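Local structure of aminoglycoside phosphotransferase (Alicyclobacillus acidocaldarius subsp. acidocaldarius, 4PDY) at residues A[165-168]-A[169-172]; A[302-305]-A[306-309]; A[309-312]-A[313-317]. The protein probably transfers a phosphoryl group to a small-molecule substrate, as other members of the aminoglycoside phosphotransferase family do, though its own substrate is not established. All coordinates share one frame; numbering follows the deposited sequence. Where two conformers were deposited one is given.

Contact 1 of 3, residues A[165-168]-A[169-172]; sequences LRQM and WLGA
The indole of W169 folds back along its own helix and lies against the preceding turn, over L165 and R166. Its CG sits between the backbone N and the carbonyl carbon (chi1 73°), a position less common in helices, and this swings the ring back over that turn. One face then covers backbone. R166 CA stands 4.1 Å from the centroid of the six-membered ring, 17° off the normal, a CH-pi contact. L165 O lies near W169 CE3, 3.6 Å away. The L165 side chain meets the benzene part of the indole, with L165 CG 3.7 Å from W169 CZ3. In the conformer given, R166 also comes close through its aliphatic part, R166 CG to W169 CZ2, 4.1 Å. On the exposed side, L170 CD1 reaches the amide of Q167, 3.8 Å from Q167 NE2. Regular i to i+4 bonds run beneath these side chains, including W169 N to L165 O at 3.1 Å. All of this lies on helix 154-173. W169 also meets W162 of this helix and packs against L185 of helix 180-187 and L192 of helix 189-203. M168, a selenomethionine, turns to helix 303-315.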
loop_
_atom_site.group_PDB
_atom_site.type_symbol
_atom_site.label_atom_id
_atom_site.label_comp_id
_atom_site.label_asym_id
_atom_site.label_seq_id
_atom_site.Cartn_x
_atom_site.Cartn_y
_atom_site.Cartn_z
ATOM N N LEU A 165 11.756 -12.869 -13.421
ATOM C CA LEU A 165 12.073 -11.863 -14.420
ATOM C C LEU A 165 13.116 -12.374 -15.426
ATOM O O LEU A 165 12.948 -12.209 -16.629
ATOM C CB LEU A 165 12.530 -10.565 -13.757
ATOM C CG LEU A 165 12.809 -9.363 -14.670
ATOM C CD1 LEU A 165 11.613 -9.032 -15.567
ATOM C CD2 LEU A 165 13.189 -8.167 -13.812
ATOM N N ARG A 166 14.188 -12.993 -14.927
ATOM C CA ARG A 166 15.223 -13.548 -15.790
ATOM C C ARG A 166 14.672 -14.636 -16.719
ATOM O O ARG A 166 14.982 -14.662 -17.908
ATOM C CB ARG A 166 16.355 -14.103 -14.932
ATOM C CG ARG A 166 17.682 -14.235 -15.650
ATOM C CD ARG A 166 18.732 -14.718 -14.664
ATOM N NE ARG A 166 18.228 -15.802 -13.825
ATOM C CZ ARG A 166 18.928 -16.377 -12.851
ATOM N NH1 ARG A 166 20.151 -15.950 -12.589
ATOM N NH2 ARG A 166 18.404 -17.358 -12.129
ATOM N N GLN A 167 13.844 -15.524 -16.175
ATOM C CA GLN A 167 13.213 -16.559 -16.988
ATOM C C GLN A 167 12.311 -15.973 -18.057
ATOM O O GLN A 167 12.320 -16.442 -19.182
ATOM C CB GLN A 167 12.445 -17.560 -16.126
ATOM C CG GLN A 167 13.344 -18.531 -15.379
ATOM C CD GLN A 167 14.357 -19.229 -16.283
ATOM O OE1 GLN A 167 13.994 -19.795 -17.323
ATOM N NE2 GLN A 167 15.645 -19.187 -15.891
HETATM N N MSE A 168 11.562 -14.930 -17.708
HETATM C CA MSE A 168 10.642 -14.290 -18.653
HETATM C C MSE A 168 11.380 -13.670 -19.803
HETATM O O MSE A 168 10.987 -13.864 -20.929
HETATM C CB MSE A 168 9.748 -13.281 -17.953
HETATM C CG MSE A 168 8.804 -14.090 -17.069
HETATM SE SE MSE A 168 7.461 -12.948 -16.295
HETATM C CE MSE A 168 8.523 -11.907 -15.034
ATOM N N TRP A 169 12.497 -12.970 -19.581
ATOM C CA TRP A 169 13.157 -12.407 -20.758
ATOM C C TRP A 169 13.925 -13.460 -21.567
ATOM O O TRP A 169 14.066 -13.317 -22.775
ATOM C CB TRP A 169 13.960 -11.143 -20.485
ATOM C CG TRP A 169 15.221 -11.297 -19.768
ATOM C CD1 TRP A 169 16.267 -12.139 -20.068
ATOM C CD2 TRP A 169 15.631 -10.541 -18.638
ATOM N NE1 TRP A 169 17.292 -11.955 -19.178
ATOM C CE2 TRP A 169 16.933 -10.984 -18.283
ATOM C CE3 TRP A 169 15.036 -9.526 -17.893
ATOM C CZ2 TRP A 169 17.637 -10.441 -17.217
ATOM C CZ3 TRP A 169 15.749 -8.983 -16.831
ATOM C CH2 TRP A 169 17.025 -9.452 -16.498
ATOM N N LEU A 170 14.370 -14.538 -20.927
ATOM C CA LEU A 170 14.894 -15.676 -21.679
ATOM C C LEU A 170 13.815 -16.268 -22.583
ATOM O O LEU A 170 14.066 -16.595 -23.750
ATOM C CB LEU A 170 15.444 -16.750 -20.743
ATOM C CG LEU A 170 16.694 -16.362 -19.942
ATOM C CD1 LEU A 170 17.013 -17.457 -18.931
ATOM C CD2 LEU A 170 17.896 -16.090 -20.846
ATOM N N GLY A 171 12.601 -16.367 -22.055
ATOM C CA GLY A 171 11.482 -16.853 -22.854
ATOM C C GLY A 171 11.221 -15.936 -24.038
ATOM O O GLY A 171 10.964 -16.400 -25.152
ATOM N N ALA A 172 11.269 -14.627 -23.803
ATOM C CA ALA A 172 10.972 -13.668 -24.861
ATOM C C ALA A 172 12.055 -13.720 -25.938
ATOM O O ALA A 172 11.782 -13.575 -27.125
ATOM C CB ALA A 172 10.837 -12.257 -24.304
#

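Contact 2 of 3, residues A[302-305]-A[306-309]; sequences PYLP and WRIA
P302 holds the N-cap position of helix 303-315, and its O accepts the first i to i+4 bond, from W306 N at 3.2 Å; R307, I308 and A309 continue the ladder from Y303, L304 and P305. P305 lies in the first turn of the helix, where its lack of an N-H costs no bond to a preceding turn. The Y303 ring touches the side chains of both W306 and R307. Y303 CG is anti to the backbone N (chi1 173°), which sends the ring along the helix toward both. Its CE1 meets the benzene part of the indole, 3.8 Å from W306 CZ3. The two planes are inclined at 46°, neither stacked nor edge-to-face. R307 CB lies over one face of the tyrosine ring. Further out, R307 CD is 3.6 Å from Y303 OH. The chain of R307 bends at chi3, and the ring carbon Y303 CE2 comes to the edge of the guanidinium, 3.8 Å from R307 NE. R307 NH2 also comes within 4.0 Å of L304 CD1, obliquely. The polar edge of W306 is satisfied by a hydrogen bond from NE1 to D164 OD2. Several helices border this turn. W306 and A309 rest on M168 of helix 154-173, while P302 and P305 meet L192 of helix 189-203. L304 and I308 face helix 319-347, through Y328 and A324 respectively. Helix 252-266 offers R261 to Y303 and E265 to L304.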
loop_
_atom_site.group_PDB
_atom_site.type_symbol
_atom_site.label_atom_id
_atom_site.label_comp_id
_atom_site.label_asym_id
_atom_site.label_seq_id
_atom_site.Cartn_x
_atom_site.Cartn_y
_atom_site.Cartn_z
ATOM N N PRO A 302 13.535 -3.674 -9.668
ATOM C CA PRO A 302 12.656 -3.298 -10.789
ATOM C C PRO A 302 11.275 -3.979 -10.702
ATOM O O PRO A 302 10.929 -4.869 -11.478
ATOM C CB PRO A 302 13.459 -3.729 -12.018
ATOM C CG PRO A 302 14.206 -4.939 -11.550
ATOM C CD PRO A 302 14.548 -4.671 -10.095
ATOM N N TYR A 303 10.527 -3.550 -9.705
ATOM C CA TYR A 303 9.253 -4.145 -9.369
ATOM C C TYR A 303 8.226 -4.030 -10.492
ATOM O O TYR A 303 7.540 -4.982 -10.800
ATOM C CB TYR A 303 8.690 -3.445 -8.124
ATOM C CG TYR A 303 7.291 -3.856 -7.767
ATOM C CD1 TYR A 303 7.021 -5.073 -7.141
ATOM C CD2 TYR A 303 6.226 -3.013 -8.064
ATOM C CE1 TYR A 303 5.723 -5.439 -6.827
ATOM C CE2 TYR A 303 4.931 -3.364 -7.741
ATOM C CZ TYR A 303 4.676 -4.561 -7.119
ATOM O OH TYR A 303 3.355 -4.856 -6.846
ATOM N N LEU A 304 8.139 -2.854 -11.100
ATOM C CA LEU A 304 7.103 -2.675 -12.113
ATOM C C LEU A 304 7.352 -3.549 -13.353
ATOM O O LEU A 304 6.445 -4.240 -13.814
ATOM C CB LEU A 304 6.872 -1.181 -12.428
ATOM C CG LEU A 304 5.894 -0.709 -13.496
ATOM C CD1 LEU A 304 5.285 0.634 -13.105
ATOM C CD2 LEU A 304 6.649 -0.561 -14.803
ATOM N N PRO A 305 8.576 -3.521 -13.912
ATOM C CA PRO A 305 8.827 -4.455 -15.009
ATOM C C PRO A 305 8.540 -5.917 -14.646
ATOM O O PRO A 305 7.992 -6.656 -15.466
ATOM C CB PRO A 305 10.309 -4.235 -15.325
ATOM C CG PRO A 305 10.533 -2.813 -14.955
ATOM C CD PRO A 305 9.697 -2.591 -13.733
ATOM N N TRP A 306 8.925 -6.336 -13.432
ATOM C CA TRP A 306 8.621 -7.687 -12.986
ATOM C C TRP A 306 7.111 -7.917 -13.026
ATOM O O TRP A 306 6.638 -8.888 -13.569
ATOM C CB TRP A 306 9.201 -8.000 -11.577
ATOM C CG TRP A 306 8.556 -9.217 -11.097
ATOM C CD1 TRP A 306 8.771 -10.505 -11.540
ATOM C CD2 TRP A 306 7.408 -9.277 -10.248
ATOM N NE1 TRP A 306 7.860 -11.349 -10.973
ATOM C CE2 TRP A 306 6.991 -10.620 -10.202
ATOM C CE3 TRP A 306 6.687 -8.318 -9.530
ATOM C CZ2 TRP A 306 5.926 -11.031 -9.431
ATOM C CZ3 TRP A 306 5.625 -8.735 -8.780
ATOM C CH2 TRP A 306 5.258 -10.074 -8.731
ATOM N N ARG A 307 6.383 -7.003 -12.405
ATOM C CA ARG A 307 4.928 -7.209 -12.234
ATOM C C ARG A 307 4.180 -7.268 -13.582
ATOM O O ARG A 307 3.334 -8.136 -13.807
ATOM C CB ARG A 307 4.339 -6.132 -11.322
ATOM C CG ARG A 307 2.866 -6.367 -10.993
ATOM C CD ARG A 307 2.169 -5.231 -10.242
ATOM N NE ARG A 307 2.600 -3.890 -10.637
ATOM C CZ ARG A 307 1.957 -3.060 -11.464
ATOM N NH1 ARG A 307 0.813 -3.405 -12.047
ATOM N NH2 ARG A 307 2.479 -1.867 -11.724
ATOM N N ILE A 308 4.521 -6.336 -14.458
ATOM C CA ILE A 308 3.914 -6.237 -15.773
ATOM C C ILE A 308 4.279 -7.462 -16.636
ATOM O O ILE A 308 3.429 -8.085 -17.262
ATOM C CB ILE A 308 4.377 -4.946 -16.491
ATOM C CG1 ILE A 308 4.009 -3.702 -15.686
ATOM C CG2 ILE A 308 3.841 -4.882 -17.911
ATOM C CD1 ILE A 308 4.908 -2.556 -16.060
ATOM N N ALA A 309 5.572 -7.832 -16.646
ATOM C CA ALA A 309 5.960 -9.024 -17.409
ATOM C C ALA A 309 5.323 -10.301 -16.826
ATOM O O ALA A 309 4.907 -11.194 -17.571
ATOM C CB ALA A 309 7.477 -9.155 -17.457
#

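Contact 3 of 3, residues A[309-312]-A[313-317]; sequences AHAR and YHFAA
A311 O is gripped by two backbone donors, F315 N and A316 N, each at 3.0 Å. A316 N lies almost in line with the carbonyl bond, while F315 N stands above the carbonyl plane. The bond from A316 N spans five residues, as in a pi-type turn, near the end of helix 303-315. One turn back, the imidazoles of H310 and H314 form an offset stack, centroids 3.9 Å apart and planes at 17°. H314 CD2 lies over the rim of the H310 ring, 3.3 Å from H310 ND1. F315 completes the cluster in an offset edge-to-face pair, the edge of H310 toward the F315 face, with H310 CD2 3.7 Å from F315 CZ and the planes at 85°. H310 has CG anti to the backbone N (chi1 -176°), which carries its ring toward the next turn. Both histidines also bond to D164, through H310 ND1 and H314 NE2. Putting a serine at H310 would probably leave the H314 face without its stacking partner and D164 with one bond fewer. On another side, A317 CB sits over the centre of the R312 guanidinium, 3.7 Å from R312 CZ. Q321 of helix 319-347 and D179 hold that guanidinium, by a hydrogen bond and a salt bridge. Y313 packs on M168 and A172 of helix 154-173 and hydrogen-bonds D182 of helix 180-187.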
loop_
_atom_site.group_PDB
_atom_site.type_symbol
_atom_site.label_atom_id
_atom_site.label_comp_id
_atom_site.label_asym_id
_atom_site.label_seq_id
_atom_site.Cartn_x
_atom_site.Cartn_y
_atom_site.Cartn_z
ATOM N N ALA A 309 5.572 -7.832 -16.646
ATOM C CA ALA A 309 5.960 -9.024 -17.409
ATOM C C ALA A 309 5.323 -10.301 -16.826
ATOM O O ALA A 309 4.907 -11.194 -17.571
ATOM C CB ALA A 309 7.477 -9.155 -17.457
ATOM N N HIS A 310 5.253 -10.386 -15.505
ATOM C CA HIS A 310 4.631 -11.526 -14.864
ATOM C C HIS A 310 3.198 -11.702 -15.335
ATOM O O HIS A 310 2.782 -12.790 -15.717
ATOM C CB HIS A 310 4.695 -11.434 -13.345
ATOM C CG HIS A 310 4.142 -12.634 -12.655
ATOM N ND1 HIS A 310 4.923 -13.693 -12.254
ATOM C CD2 HIS A 310 2.870 -12.963 -12.324
ATOM C CE1 HIS A 310 4.157 -14.613 -11.703
ATOM N NE2 HIS A 310 2.904 -14.202 -11.740
ATOM N N ALA A 311 2.445 -10.605 -15.328
ATOM C CA ALA A 311 1.063 -10.638 -15.825
ATOM C C ALA A 311 1.022 -11.094 -17.279
ATOM O O ALA A 311 0.234 -11.966 -17.656
ATOM C CB ALA A 311 0.406 -9.279 -15.665
ATOM N N ARG A 312 1.897 -10.525 -18.097
ATOM C CA ARG A 312 1.881 -10.822 -19.526
ATOM C C ARG A 312 2.115 -12.293 -19.838
ATOM O O ARG A 312 1.391 -12.894 -20.625
ATOM C CB ARG A 312 2.888 -10.000 -20.305
ATOM C CG ARG A 312 2.752 -10.133 -21.811
ATOM C CD ARG A 312 3.546 -9.069 -22.530
ATOM N NE ARG A 312 3.246 -8.944 -23.946
ATOM C CZ ARG A 312 2.334 -8.105 -24.460
ATOM N NH1 ARG A 312 1.586 -7.346 -23.673
ATOM N NH2 ARG A 312 2.196 -8.069 -25.771
ATOM N N TYR A 313 3.161 -12.853 -19.230
ATOM C CA TYR A 313 3.647 -14.157 -19.626
ATOM C C TYR A 313 3.070 -15.299 -18.792
ATOM O O TYR A 313 3.009 -16.430 -19.271
ATOM C CB TYR A 313 5.163 -14.159 -19.562
ATOM C CG TYR A 313 5.824 -13.176 -20.518
ATOM C CD1 TYR A 313 5.644 -13.265 -21.891
ATOM C CD2 TYR A 313 6.686 -12.195 -20.047
ATOM C CE1 TYR A 313 6.274 -12.374 -22.761
ATOM C CE2 TYR A 313 7.320 -11.322 -20.905
ATOM C CZ TYR A 313 7.130 -11.411 -22.260
ATOM O OH TYR A 313 7.760 -10.544 -23.106
ATOM N N HIS A 314 2.674 -15.028 -17.549
ATOM C CA HIS A 314 2.017 -16.044 -16.734
ATOM C C HIS A 314 0.505 -16.055 -16.908
ATOM O O HIS A 314 -0.118 -17.096 -16.783
ATOM C CB HIS A 314 2.328 -15.886 -15.253
ATOM C CG HIS A 314 3.741 -16.210 -14.887
ATOM N ND1 HIS A 314 4.101 -17.408 -14.302
ATOM C CD2 HIS A 314 4.864 -15.471 -14.975
ATOM C CE1 HIS A 314 5.400 -17.398 -14.077
ATOM N NE2 HIS A 314 5.887 -16.241 -14.477
ATOM N N PHE A 315 -0.066 -14.878 -17.154
ATOM C CA PHE A 315 -1.505 -14.751 -17.252
ATOM C C PHE A 315 -1.879 -14.624 -18.722
ATOM O O PHE A 315 -2.164 -15.630 -19.370
ATOM C CB PHE A 315 -2.038 -13.616 -16.360
ATOM C CG PHE A 315 -1.603 -13.688 -14.920
ATOM C CD1 PHE A 315 -1.258 -14.894 -14.319
ATOM C CD2 PHE A 315 -1.544 -12.532 -14.154
ATOM C CE1 PHE A 315 -0.826 -14.923 -13.002
ATOM C CE2 PHE A 315 -1.128 -12.562 -12.825
ATOM C CZ PHE A 315 -0.772 -13.766 -12.255
ATOM N N ALA A 316 -1.837 -13.412 -19.266
ATOM C CA ALA A 316 -2.102 -13.193 -20.697
ATOM C C ALA A 316 -1.693 -11.778 -21.048
ATOM O O ALA A 316 -1.654 -10.887 -20.183
ATOM C CB ALA A 316 -3.569 -13.391 -21.071
ATOM N N ALA A 317 -1.418 -11.582 -22.327
ATOM C CA ALA A 317 -1.116 -10.270 -22.852
ATOM C C ALA A 317 -2.302 -9.322 -22.736
ATOM O O ALA A 317 -3.464 -9.713 -22.883
ATOM C CB ALA A 317 -0.651 -10.366 -24.304
#

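Contacts 2 and 3 are successive parts of helix 303-315 and share A309; their centres are about 10 Å apart. Contact 1 lies on helix 154-173, which packs beside them, with centres about 12 Å from contact 2 and 11 Å from contact 3. M168 is the main bridge. Its SE is 3.4 Å from A309 O, its CE is 3.8 Å from W306 CD1, and its SE is 3.9 Å from H314 CD2. A172 CB adds a touch to Y313 OH at 3.7 Å. A thiocyanate ion, probably from crystallisation, lies about 3 Å from the side chain of H310 and about 4 Å from that of W306. None of the three contacts includes a residue of the histidine pocket, which is lined by A56, W110 and L232 among others.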